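Local coordinates for carboxypeptidase A (Helicoverpa armigera, PDB 1JQG), which is the zymogen of a zinc metallocarboxypeptidase, an enzyme that probably removes C-terminal residues from peptides in the insect mid-gut, at residues A[95-100]-A[389-394]; A[119-124]-A[395-400]; A[184-189]-A[381-386]; A[301-306]-A[411-416]. All blocks are in the same frame, centred on the assembly; numbering follows the deposited sequence.

Contact 1: residues A[95-100]-A[389-394]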
# COMPACT_ATOMS: atom_id res chain seq x y z
N LEU A 95 18.98 6.78 -3.05
CA LEU A 95 18.05 7.73 -2.45
C LEU A 95 18.31 9.13 -3.01
O LEU A 95 17.39 9.90 -3.32
CB LEU A 95 18.21 7.72 -0.93
CG LEU A 95 17.80 6.43 -0.23
CD1 LEU A 95 18.19 6.42 1.26
CD2 LEU A 95 16.33 6.14 -0.44
N GLU A 96 19.56 9.48 -3.14
CA GLU A 96 20.02 10.76 -3.63
C GLU A 96 19.65 10.97 -5.10
O GLU A 96 19.21 12.04 -5.51
CB GLU A 96 21.53 10.84 -3.46
CG GLU A 96 21.94 11.05 -2.00
CD GLU A 96 23.45 11.16 -1.85
OE1 GLU A 96 24.12 10.73 -2.82
OE2 GLU A 96 23.86 11.66 -0.79
N LEU A 97 19.65 9.88 -5.86
CA LEU A 97 19.23 9.94 -7.26
C LEU A 97 17.73 10.19 -7.38
O LEU A 97 17.30 10.94 -8.26
CB LEU A 97 19.62 8.63 -7.98
CG LEU A 97 19.13 8.55 -9.43
CD1 LEU A 97 19.89 9.57 -10.24
CD2 LEU A 97 19.22 7.13 -9.98
N GLU A 98 16.91 9.55 -6.54
CA GLU A 98 15.47 9.72 -6.57
C GLU A 98 15.13 11.17 -6.29
O GLU A 98 14.36 11.74 -7.06
CB GLU A 98 14.76 8.80 -5.58
CG GLU A 98 13.24 8.91 -5.67
CD GLU A 98 12.47 8.43 -4.46
OE1 GLU A 98 12.85 8.73 -3.31
OE2 GLU A 98 11.45 7.72 -4.69
N ASP A 99 15.78 11.75 -5.28
CA ASP A 99 15.63 13.17 -4.96
C ASP A 99 15.95 14.05 -6.18
O ASP A 99 15.24 14.98 -6.54
CB ASP A 99 16.54 13.59 -3.81
CG ASP A 99 16.24 12.87 -2.53
OD1 ASP A 99 15.19 12.22 -2.41
OD2 ASP A 99 17.12 13.00 -1.65
N GLN A 100 17.04 13.72 -6.85
CA GLN A 100 17.47 14.43 -8.05
C GLN A 100 16.46 14.31 -9.16
O GLN A 100 16.07 15.30 -9.75
CB GLN A 100 18.83 13.88 -8.50
CG GLN A 100 19.49 14.64 -9.62
CD GLN A 100 20.87 14.09 -9.94
OE1 GLN A 100 21.08 13.74 -11.11
NE2 GLN A 100 21.77 14.03 -8.97
N SER A 389 17.79 2.22 -15.14
CA SER A 389 19.23 2.07 -15.34
C SER A 389 19.92 1.78 -14.02
O SER A 389 20.84 0.96 -13.97
CB SER A 389 19.81 3.33 -15.99
OG SER A 389 19.31 3.58 -17.28
N VAL A 390 19.55 2.51 -12.96
CA VAL A 390 20.18 2.36 -11.66
C VAL A 390 19.53 1.31 -10.76
O VAL A 390 20.14 0.27 -10.49
CB VAL A 390 20.26 3.71 -10.95
CG1 VAL A 390 20.82 3.68 -9.55
CG2 VAL A 390 21.07 4.61 -11.88
N TRP A 391 18.33 1.58 -10.24
CA TRP A 391 17.69 0.64 -9.34
C TRP A 391 16.85 -0.43 -10.03
O TRP A 391 16.38 -0.31 -11.17
CB TRP A 391 16.95 1.41 -8.25
CG TRP A 391 15.78 2.20 -8.71
CD1 TRP A 391 14.59 1.76 -9.26
CD2 TRP A 391 15.68 3.64 -8.63
NE1 TRP A 391 13.79 2.86 -9.53
CE2 TRP A 391 14.43 4.01 -9.15
CE3 TRP A 391 16.55 4.64 -8.21
CZ2 TRP A 391 14.03 5.33 -9.21
CZ3 TRP A 391 16.12 5.95 -8.25
CH2 TRP A 391 14.87 6.29 -8.74
N PHE A 392 16.59 -1.52 -9.30
CA PHE A 392 15.73 -2.59 -9.77
C PHE A 392 14.39 -2.56 -9.05
O PHE A 392 13.49 -1.80 -9.41
CB PHE A 392 16.43 -3.94 -9.58
CG PHE A 392 17.86 -3.93 -10.05
CD1 PHE A 392 18.90 -4.12 -9.16
CD2 PHE A 392 18.15 -3.73 -11.40
CE1 PHE A 392 20.21 -4.11 -9.60
CE2 PHE A 392 19.46 -3.71 -11.84
CZ PHE A 392 20.49 -3.90 -10.94
N ASP A 393 14.21 -3.46 -8.10
CA ASP A 393 12.96 -3.59 -7.37
C ASP A 393 13.12 -2.80 -6.07
O ASP A 393 14.19 -2.92 -5.47
CB ASP A 393 12.58 -5.03 -7.07
CG ASP A 393 12.50 -5.88 -8.33
OD1 ASP A 393 11.50 -5.79 -9.08
OD2 ASP A 393 13.47 -6.64 -8.58
N GLY A 394 12.17 -1.93 -5.76
CA GLY A 394 12.20 -1.25 -4.49
C GLY A 394 11.01 -0.29 -4.34
O GLY A 394 9.91 -0.55 -4.80
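Leu97 of helix 92-108 presses against Val390 and Trp391 in a loop of the carboxypeptidase domain. The pairing illustrates the zymogen architecture of the M14 family, in which the helical end of the activation segment lies on the surface of the enzyme.

The apolar contact is carried mainly by one methyl group. With CG of Leu97 anti to its own backbone nitrogen (chi1 176°), CD2 reaches the loop and meets Val390 CG2 tip to tip at 3.7 Å. The leucine and tryptophan side chains cross obliquely, with Leu97 CD2 again 3.7 Å from Trp391 CZ3. CG of Trp391 stands between the backbone nitrogen and the carbonyl carbon (chi1 67°), which sends the benzo part of the indole toward the helix. Replacing Trp391 by an alanine would probably leave Leu97 CD2 with Val390 alone across the contact and open a gap beneath Glu98.

No hydrogen bond joins the two segments; the polar bonds lie beside the patch. The Glu98 carboxylate forms a salt bridge from OE1 to Arg232, while OE2 accepts the backbone N-H of Val397; both oxygens thus tie the helix to the enzyme. Farther along the loop, Asp393 OD2 pairs with Lys62 of the pro-segment strand 61-65 and with Arg387, so the loop is held by the activation segment at a second point.

At the root of the Glu98 side chain the packing on the indole continues: Glu98 CB lies 4.0 Å from Trp391 CH2.

Contact 2: residues A[119-124]-A[395-400]; sequences DKIHSY and FLVDPD
At Ile121 and Val397 two extended but irregular backbones pass each other in roughly antiparallel directions, drawing together from 8.5 Å between the CA atoms of Ile121 and Val397 to 6.0 Å between those of Asp119 and Pro399, with no hydrogen bond across.

The side chains meet in one apolar pair. Ile121 CD1 and Val397 CG1 approach tip to tip at 4.1 Å, a light contact. The branch of Val397 that reaches across is the one lying anti to the backbone nitrogen (chi1 -179°). Both residues also lean on Ile402 of helix 402-421, and Ile121 touches Tyr224 as well, which extends the patch beyond the pair. Nearer the other end, the backbone oxygen of Asp119 passes 4.3 Å from Pro399 CB, a looser approach; Pro399 itself packs on Ala105 of helix 92-108.

Each segment carries its own polar fixings. Asp398 OD1 accepts the backbone N-H of Asp400 over 3.3 Å in a nearly straight bond (165°), arriving on the anti side and well out of the carboxylate plane. This is an Asx turn, and it bends the chain at Pro399 just ahead of helix 402-421. On the other segment Asp119 OD2 is bonded to Ser109 OG.

The arrangement thus joins two helix approaches of the M14 fold: the link from helix 92-108 to helix 124-137, in which Ser123 takes the N-cap position of the second helix, and the loop leading into helix 402-421.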
# COMPACT_ATOMS: atom_id res chain seq x y z
N ASP A 119 3.04 13.95 -13.36
CA ASP A 119 4.47 14.01 -13.70
C ASP A 119 5.36 14.30 -12.49
O ASP A 119 6.56 14.60 -12.59
CB ASP A 119 4.70 15.04 -14.80
CG ASP A 119 4.31 16.45 -14.35
OD1 ASP A 119 4.73 17.38 -15.04
OD2 ASP A 119 3.60 16.63 -13.32
N LYS A 120 4.77 14.20 -11.28
CA LYS A 120 5.56 14.34 -10.07
C LYS A 120 4.86 13.77 -8.85
O LYS A 120 3.68 13.46 -8.94
CB LYS A 120 5.93 15.81 -9.82
CG LYS A 120 4.74 16.70 -9.41
CD LYS A 120 5.26 18.06 -8.98
CE LYS A 120 4.19 18.88 -8.28
NZ LYS A 120 4.23 18.55 -6.81
N ILE A 121 5.56 13.65 -7.73
CA ILE A 121 5.01 13.11 -6.50
C ILE A 121 4.50 14.32 -5.71
O ILE A 121 5.19 15.33 -5.56
CB ILE A 121 6.04 12.32 -5.68
CG1 ILE A 121 6.56 11.07 -6.43
CG2 ILE A 121 5.57 11.82 -4.34
CD1 ILE A 121 5.46 10.13 -6.87
N HIS A 122 3.29 14.19 -5.17
CA HIS A 122 2.68 15.27 -4.41
C HIS A 122 2.72 14.99 -2.91
O HIS A 122 2.46 13.89 -2.44
CB HIS A 122 1.20 15.43 -4.86
CG HIS A 122 1.08 15.61 -6.35
ND1 HIS A 122 1.33 16.82 -7.00
CD2 HIS A 122 0.74 14.72 -7.31
CE1 HIS A 122 1.15 16.64 -8.30
NE2 HIS A 122 0.79 15.38 -8.52
N SER A 123 2.97 16.02 -2.12
CA SER A 123 3.06 15.91 -0.68
C SER A 123 1.69 15.84 -0.04
O SER A 123 0.64 16.00 -0.69
CB SER A 123 3.83 17.10 -0.10
OG SER A 123 3.12 18.30 -0.33
N TYR A 124 1.67 15.60 1.29
CA TYR A 124 0.43 15.47 2.02
C TYR A 124 -0.36 16.77 1.90
O TYR A 124 -1.58 16.77 1.70
CB TYR A 124 0.71 15.11 3.49
CG TYR A 124 -0.40 15.57 4.44
CD1 TYR A 124 -1.63 14.91 4.49
CD2 TYR A 124 -0.22 16.69 5.24
CE1 TYR A 124 -2.65 15.35 5.30
CE2 TYR A 124 -1.23 17.13 6.08
CZ TYR A 124 -2.45 16.45 6.11
OH TYR A 124 -3.46 16.90 6.92
N PHE A 395 11.20 0.76 -3.55
CA PHE A 395 10.14 1.70 -3.28
C PHE A 395 10.36 3.04 -3.97
O PHE A 395 9.47 3.86 -3.99
CB PHE A 395 10.04 1.87 -1.75
CG PHE A 395 9.63 0.61 -1.05
CD1 PHE A 395 8.31 0.17 -1.06
CD2 PHE A 395 10.60 -0.11 -0.35
CE1 PHE A 395 7.98 -0.99 -0.41
CE2 PHE A 395 10.26 -1.30 0.30
CZ PHE A 395 8.95 -1.74 0.26
N LEU A 396 11.56 3.25 -4.51
CA LEU A 396 11.92 4.49 -5.20
C LEU A 396 11.14 4.66 -6.50
O LEU A 396 10.89 3.71 -7.22
CB LEU A 396 13.41 4.52 -5.50
CG LEU A 396 14.34 4.27 -4.30
CD1 LEU A 396 15.79 4.43 -4.79
CD2 LEU A 396 14.02 5.18 -3.13
N VAL A 397 10.68 5.86 -6.76
CA VAL A 397 9.83 6.19 -7.88
C VAL A 397 10.59 6.95 -8.98
O VAL A 397 11.29 7.92 -8.76
CB VAL A 397 8.63 7.08 -7.46
CG1 VAL A 397 7.78 7.34 -8.72
CG2 VAL A 397 7.89 6.47 -6.28
N ASP A 398 10.49 6.48 -10.21
CA ASP A 398 10.96 7.13 -11.41
C ASP A 398 9.78 7.90 -12.00
O ASP A 398 8.75 7.29 -12.34
CB ASP A 398 11.44 6.07 -12.40
CG ASP A 398 12.22 6.66 -13.56
OD1 ASP A 398 11.86 7.75 -14.07
OD2 ASP A 398 13.21 6.04 -14.00
N PRO A 399 9.90 9.22 -12.14
CA PRO A 399 8.86 10.10 -12.65
C PRO A 399 8.28 9.72 -14.00
O PRO A 399 7.20 10.18 -14.32
CB PRO A 399 9.55 11.48 -12.64
CG PRO A 399 11.00 11.19 -12.76
CD PRO A 399 11.15 9.97 -11.86
N ASP A 400 8.85 8.80 -14.76
CA ASP A 400 8.38 8.33 -16.04
C ASP A 400 7.31 7.27 -15.89
O ASP A 400 6.52 7.06 -16.82
CB ASP A 400 9.53 7.76 -16.88
CG ASP A 400 10.50 8.80 -17.39
OD1 ASP A 400 10.25 10.04 -17.36
OD2 ASP A 400 11.57 8.32 -17.85

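Contact 3: residues A[184-189]-A[381-386]. With ZN (zinc ion), chain B.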
# COMPACT_ATOMS: atom_id res chain seq x y z
N GLU A 184 5.55 3.57 0.47
CA GLU A 184 5.08 3.12 -0.83
C GLU A 184 4.47 4.24 -1.67
O GLU A 184 3.24 4.29 -1.83
CB GLU A 184 4.09 1.98 -0.64
CG GLU A 184 4.64 0.87 0.18
CD GLU A 184 3.58 -0.11 0.61
OE1 GLU A 184 4.16 -1.03 1.24
OE2 GLU A 184 2.42 0.12 0.32
N TRP A 185 5.31 5.15 -2.15
CA TRP A 185 4.91 6.37 -2.82
C TRP A 185 4.16 6.18 -4.10
O TRP A 185 3.22 6.89 -4.42
CB TRP A 185 6.13 7.27 -3.11
CG TRP A 185 6.68 7.93 -1.89
CD1 TRP A 185 6.34 7.71 -0.58
CD2 TRP A 185 7.70 8.95 -1.86
NE1 TRP A 185 7.10 8.53 0.25
CE2 TRP A 185 7.94 9.28 -0.51
CE3 TRP A 185 8.45 9.59 -2.86
CZ2 TRP A 185 8.88 10.23 -0.15
CZ3 TRP A 185 9.38 10.55 -2.48
CH2 TRP A 185 9.59 10.85 -1.14
N VAL A 186 4.45 5.13 -4.84
CA VAL A 186 3.77 4.82 -6.09
C VAL A 186 2.28 4.47 -5.91
O VAL A 186 1.56 4.41 -6.90
CB VAL A 186 4.53 3.70 -6.84
CG1 VAL A 186 4.35 2.30 -6.28
CG2 VAL A 186 4.15 3.74 -8.32
N THR A 187 1.79 4.31 -4.67
CA THR A 187 0.39 4.00 -4.43
C THR A 187 -0.52 5.22 -4.57
O THR A 187 -1.73 5.04 -4.91
CB THR A 187 0.15 3.35 -3.07
OG1 THR A 187 0.50 4.23 -2.00
CG2 THR A 187 0.94 2.05 -3.00
N LEU A 188 -0.00 6.41 -4.29
CA LEU A 188 -0.76 7.65 -4.34
C LEU A 188 -1.21 8.02 -5.73
O LEU A 188 -2.41 8.20 -6.04
CB LEU A 188 0.01 8.81 -3.69
CG LEU A 188 -0.73 10.16 -3.65
CD1 LEU A 188 -2.05 10.14 -2.86
CD2 LEU A 188 0.10 11.30 -3.07
N PRO A 189 -0.33 7.98 -6.74
CA PRO A 189 -0.72 8.20 -8.12
C PRO A 189 -1.90 7.35 -8.55
O PRO A 189 -2.73 7.66 -9.43
CB PRO A 189 0.56 7.88 -8.90
CG PRO A 189 1.66 8.20 -7.93
CD PRO A 189 1.13 7.72 -6.61
N TYR A 381 -3.77 -4.70 -3.11
CA TYR A 381 -2.99 -4.54 -4.32
C TYR A 381 -1.53 -4.33 -4.00
O TYR A 381 -1.15 -3.68 -3.05
CB TYR A 381 -3.46 -3.34 -5.15
CG TYR A 381 -4.50 -3.64 -6.22
CD1 TYR A 381 -5.72 -4.19 -5.93
CD2 TYR A 381 -4.23 -3.35 -7.53
CE1 TYR A 381 -6.66 -4.46 -6.91
CE2 TYR A 381 -5.15 -3.60 -8.54
CZ TYR A 381 -6.36 -4.15 -8.23
OH TYR A 381 -7.32 -4.38 -9.19
N GLU A 382 -0.68 -4.94 -4.81
CA GLU A 382 0.76 -4.77 -4.72
C GLU A 382 1.19 -4.27 -6.09
O GLU A 382 1.36 -5.13 -6.94
CB GLU A 382 1.46 -6.07 -4.35
CG GLU A 382 1.11 -6.61 -2.97
CD GLU A 382 1.74 -5.78 -1.85
OE1 GLU A 382 2.78 -5.16 -2.14
OE2 GLU A 382 1.23 -5.74 -0.71
N LEU A 383 1.32 -2.99 -6.28
CA LEU A 383 1.78 -2.37 -7.50
C LEU A 383 3.20 -2.75 -7.92
O LEU A 383 3.96 -3.24 -7.13
CB LEU A 383 1.75 -0.83 -7.32
CG LEU A 383 0.36 -0.24 -7.10
CD1 LEU A 383 0.40 1.29 -7.30
CD2 LEU A 383 -0.65 -0.91 -7.99
N PRO A 384 3.50 -2.67 -9.20
CA PRO A 384 4.75 -3.09 -9.79
C PRO A 384 5.89 -2.25 -9.28
O PRO A 384 5.82 -1.03 -9.10
CB PRO A 384 4.54 -2.89 -11.31
CG PRO A 384 3.06 -2.96 -11.51
CD PRO A 384 2.50 -2.30 -10.29
N ALA A 385 7.04 -2.88 -9.09
CA ALA A 385 8.28 -2.19 -8.80
C ALA A 385 8.90 -1.83 -10.15
O ALA A 385 9.41 -2.71 -10.83
CB ALA A 385 9.22 -3.14 -8.06
N TYR A 386 8.86 -0.58 -10.57
CA TYR A 386 9.46 -0.14 -11.80
C TYR A 386 10.99 -0.03 -11.75
O TYR A 386 11.58 0.66 -10.93
CB TYR A 386 8.85 1.19 -12.25
CG TYR A 386 9.42 1.71 -13.55
CD1 TYR A 386 10.31 2.76 -13.65
CD2 TYR A 386 9.02 1.08 -14.73
CE1 TYR A 386 10.79 3.19 -14.87
CE2 TYR A 386 9.49 1.50 -15.96
CZ TYR A 386 10.38 2.56 -16.02
OH TYR A 386 10.87 3.02 -17.22
ZN ZN B . 2.63 -2.27 2.34
O HOH W 1 3.21 -4.65 2.21
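Leu383, which follows Glu382 in the chain, reaches over the turn that holds Val186 and Thr187. Its CB begins the contact at 4.2 Å from Val186 CG1, the two side chains crossing at a slant. CG then turns anti to the carbonyl carbon (chi1 -63°), and the branch CD1 is carried onto the turn's backbone, where it lies 3.4 Å from Val186 O and 3.9 Å from Thr187 CA. The methyl therefore packs mainly on main-chain atoms. Elsewhere the leucine touches Tyr350 and Thr409.

The surface it covers is a type I turn from Glu184 to Thr187. The carbonyl oxygen of Glu184 is gripped twice, by Thr187 N and by Thr187 OG1; the hydroxyl bond is 2.7 Å long and nearly along the C=O axis. This double hold fixes the backbone behind a metal ligand: the extended Glu184 side chain places OE1 2.3 Å from zinc, while OE2 accepts from the backbone of Ser307.

Glu382 is the predicted proton donor/acceptor. The turn follows His181 and includes Glu184, the HxxE pair that, with His306, forms the zinc site of M14 carboxypeptidases.

Contact 4: residues A[301-306]-A[411-416]. With ZN (zinc ion), chain B.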
# COMPACT_ATOMS: atom_id res chain seq x y z
N LEU A 301 -16.93 -3.61 -2.71
CA LEU A 301 -15.52 -3.87 -2.98
C LEU A 301 -14.62 -2.94 -2.14
O LEU A 301 -14.98 -1.74 -1.98
CB LEU A 301 -15.17 -3.64 -4.46
CG LEU A 301 -13.74 -3.88 -4.92
CD1 LEU A 301 -13.22 -5.31 -4.72
CD2 LEU A 301 -13.61 -3.52 -6.40
N TYR A 302 -13.57 -3.54 -1.61
CA TYR A 302 -12.60 -2.81 -0.81
C TYR A 302 -11.19 -3.09 -1.33
O TYR A 302 -10.80 -4.26 -1.42
CB TYR A 302 -12.70 -3.21 0.66
CG TYR A 302 -11.68 -2.58 1.57
CD1 TYR A 302 -11.93 -1.35 2.17
CD2 TYR A 302 -10.45 -3.20 1.84
CE1 TYR A 302 -11.04 -0.74 3.03
CE2 TYR A 302 -9.53 -2.60 2.71
CZ TYR A 302 -9.85 -1.37 3.30
OH TYR A 302 -8.92 -0.81 4.11
N LEU A 303 -10.43 -2.03 -1.57
CA LEU A 303 -9.10 -2.16 -2.11
C LEU A 303 -8.06 -1.40 -1.28
O LEU A 303 -8.11 -0.20 -1.10
CB LEU A 303 -9.04 -1.71 -3.59
CG LEU A 303 -9.97 -2.41 -4.57
CD1 LEU A 303 -9.89 -1.81 -5.97
CD2 LEU A 303 -9.70 -3.91 -4.64
N ASP A 304 -7.09 -2.13 -0.77
CA ASP A 304 -5.96 -1.55 -0.02
C ASP A 304 -4.75 -1.60 -0.95
O ASP A 304 -4.16 -2.67 -1.14
CB ASP A 304 -5.72 -2.36 1.26
CG ASP A 304 -4.69 -1.74 2.17
OD1 ASP A 304 -4.30 -0.57 1.98
OD2 ASP A 304 -4.24 -2.44 3.11
N ILE A 305 -4.41 -0.45 -1.51
CA ILE A 305 -3.34 -0.36 -2.49
C ILE A 305 -1.97 -0.21 -1.87
O ILE A 305 -1.60 0.83 -1.32
CB ILE A 305 -3.61 0.76 -3.54
CG1 ILE A 305 -4.98 0.45 -4.21
CG2 ILE A 305 -2.54 0.84 -4.61
CD1 ILE A 305 -5.47 1.50 -5.18
N HIS A 306 -1.13 -1.22 -2.07
CA HIS A 306 0.24 -1.21 -1.64
C HIS A 306 1.19 -1.34 -2.84
O HIS A 306 0.85 -1.45 -3.99
CB HIS A 306 0.54 -2.40 -0.69
CG HIS A 306 -0.19 -2.32 0.60
ND1 HIS A 306 0.37 -1.90 1.76
CD2 HIS A 306 -1.47 -2.55 1.00
CE1 HIS A 306 -0.36 -1.91 2.82
NE2 HIS A 306 -1.53 -2.29 2.35
N GLU A 411 -7.30 0.36 -15.00
CA GLU A 411 -7.81 -0.72 -15.84
C GLU A 411 -8.31 -1.88 -14.99
O GLU A 411 -9.30 -2.53 -15.35
CB GLU A 411 -6.76 -1.19 -16.85
CG GLU A 411 -6.25 -0.14 -17.80
CD GLU A 411 -7.43 0.47 -18.58
OE1 GLU A 411 -8.04 -0.40 -19.24
OE2 GLU A 411 -7.75 1.70 -18.54
N GLY A 412 -7.55 -2.24 -13.95
CA GLY A 412 -7.93 -3.36 -13.09
C GLY A 412 -9.05 -3.00 -12.13
O GLY A 412 -9.95 -3.78 -11.86
N ILE A 413 -8.98 -1.78 -11.61
CA ILE A 413 -9.96 -1.29 -10.65
C ILE A 413 -11.36 -1.21 -11.24
O ILE A 413 -12.30 -1.64 -10.58
CB ILE A 413 -9.51 0.07 -10.05
CG1 ILE A 413 -8.19 -0.09 -9.33
CG2 ILE A 413 -10.58 0.63 -9.12
CD1 ILE A 413 -7.58 1.09 -8.60
N LYS A 414 -11.54 -0.61 -12.42
CA LYS A 414 -12.86 -0.47 -12.99
C LYS A 414 -13.46 -1.81 -13.40
O LYS A 414 -14.69 -2.07 -13.43
CB LYS A 414 -12.86 0.52 -14.18
CG LYS A 414 -12.14 0.12 -15.43
CD LYS A 414 -11.94 1.36 -16.35
CE LYS A 414 -10.90 1.03 -17.43
NZ LYS A 414 -11.05 2.01 -18.54
N VAL A 415 -12.62 -2.77 -13.76
CA VAL A 415 -13.05 -4.10 -14.14
C VAL A 415 -13.54 -4.79 -12.88
O VAL A 415 -14.53 -5.53 -12.95
CB VAL A 415 -11.94 -4.91 -14.80
CG1 VAL A 415 -12.22 -6.40 -14.78
CG2 VAL A 415 -11.74 -4.54 -16.27
N GLY A 416 -12.82 -4.53 -11.79
CA GLY A 416 -13.16 -5.14 -10.51
C GLY A 416 -14.44 -4.55 -9.93
O GLY A 416 -15.32 -5.30 -9.47
ZN ZN B . 2.63 -2.27 2.34
O HOH W 1 3.21 -4.65 2.21
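NE2 of His306, near the C-terminal end of strand 299-307 and next to Ile305, which touches Ile413, donates to Asp304 OD2 at 2.8 Å and 152°. The acceptor lies in the plane of the imidazole, but NE2 comes to OD2 from well above the plane of the carboxylate. The other ring nitrogen, ND1, binds zinc at 2.4 Å. Asp304 is thus a second-shell residue that fixes the ring's rotation, and its OD1 is held by Gln177; the carboxylate would probably make the ligand more electron-rich.

The other face of the strand packs against the helical layer of the alpha/beta fold of M14 carboxypeptidases, where helix 402-421 covers the mixed sheet. The two short axes run nearly antiparallel (159°) and approach to 10.6 Å. Ile413 meets two strand residues with two branches: its CG2 lies 4.0 Å from Leu303 CD1, the side chains crossing aslant, while its CD1 meets Ile305 CD1 tip to tip, also at 4.0 Å. CG1 of Ile413 lies anti to the carbonyl carbon (chi1 -61°), and the CD1 methyl it carries is brought up to the strand. One turn on, the helix backbone itself comes close, with Gly416 C 3.8 Å from Leu301 CD2.

Overall arrangement
The four contacts lead from the pro-segment surface to the metal. Contacts 1 and 2 share one continuous loop, 389-400, and pack together where Trp391 CE3 meets Leu396 CD1 at 3.5 Å. Contact 2 reaches contact 3 through Val397 CG2, 3.7 Å from Trp185 CB, and through Phe395 CE1, 3.9 Å from CG of the zinc ligand Glu184. Contacts 3 and 4 are joined through neighbouring strands of the mixed sheet, with His306 N 2.6 Å from Tyr381 O, a probable hydrogen bond; both supply zinc ligands and share the metal's water. Contacts 1 and 4, with centres about 27 Å apart, do not touch.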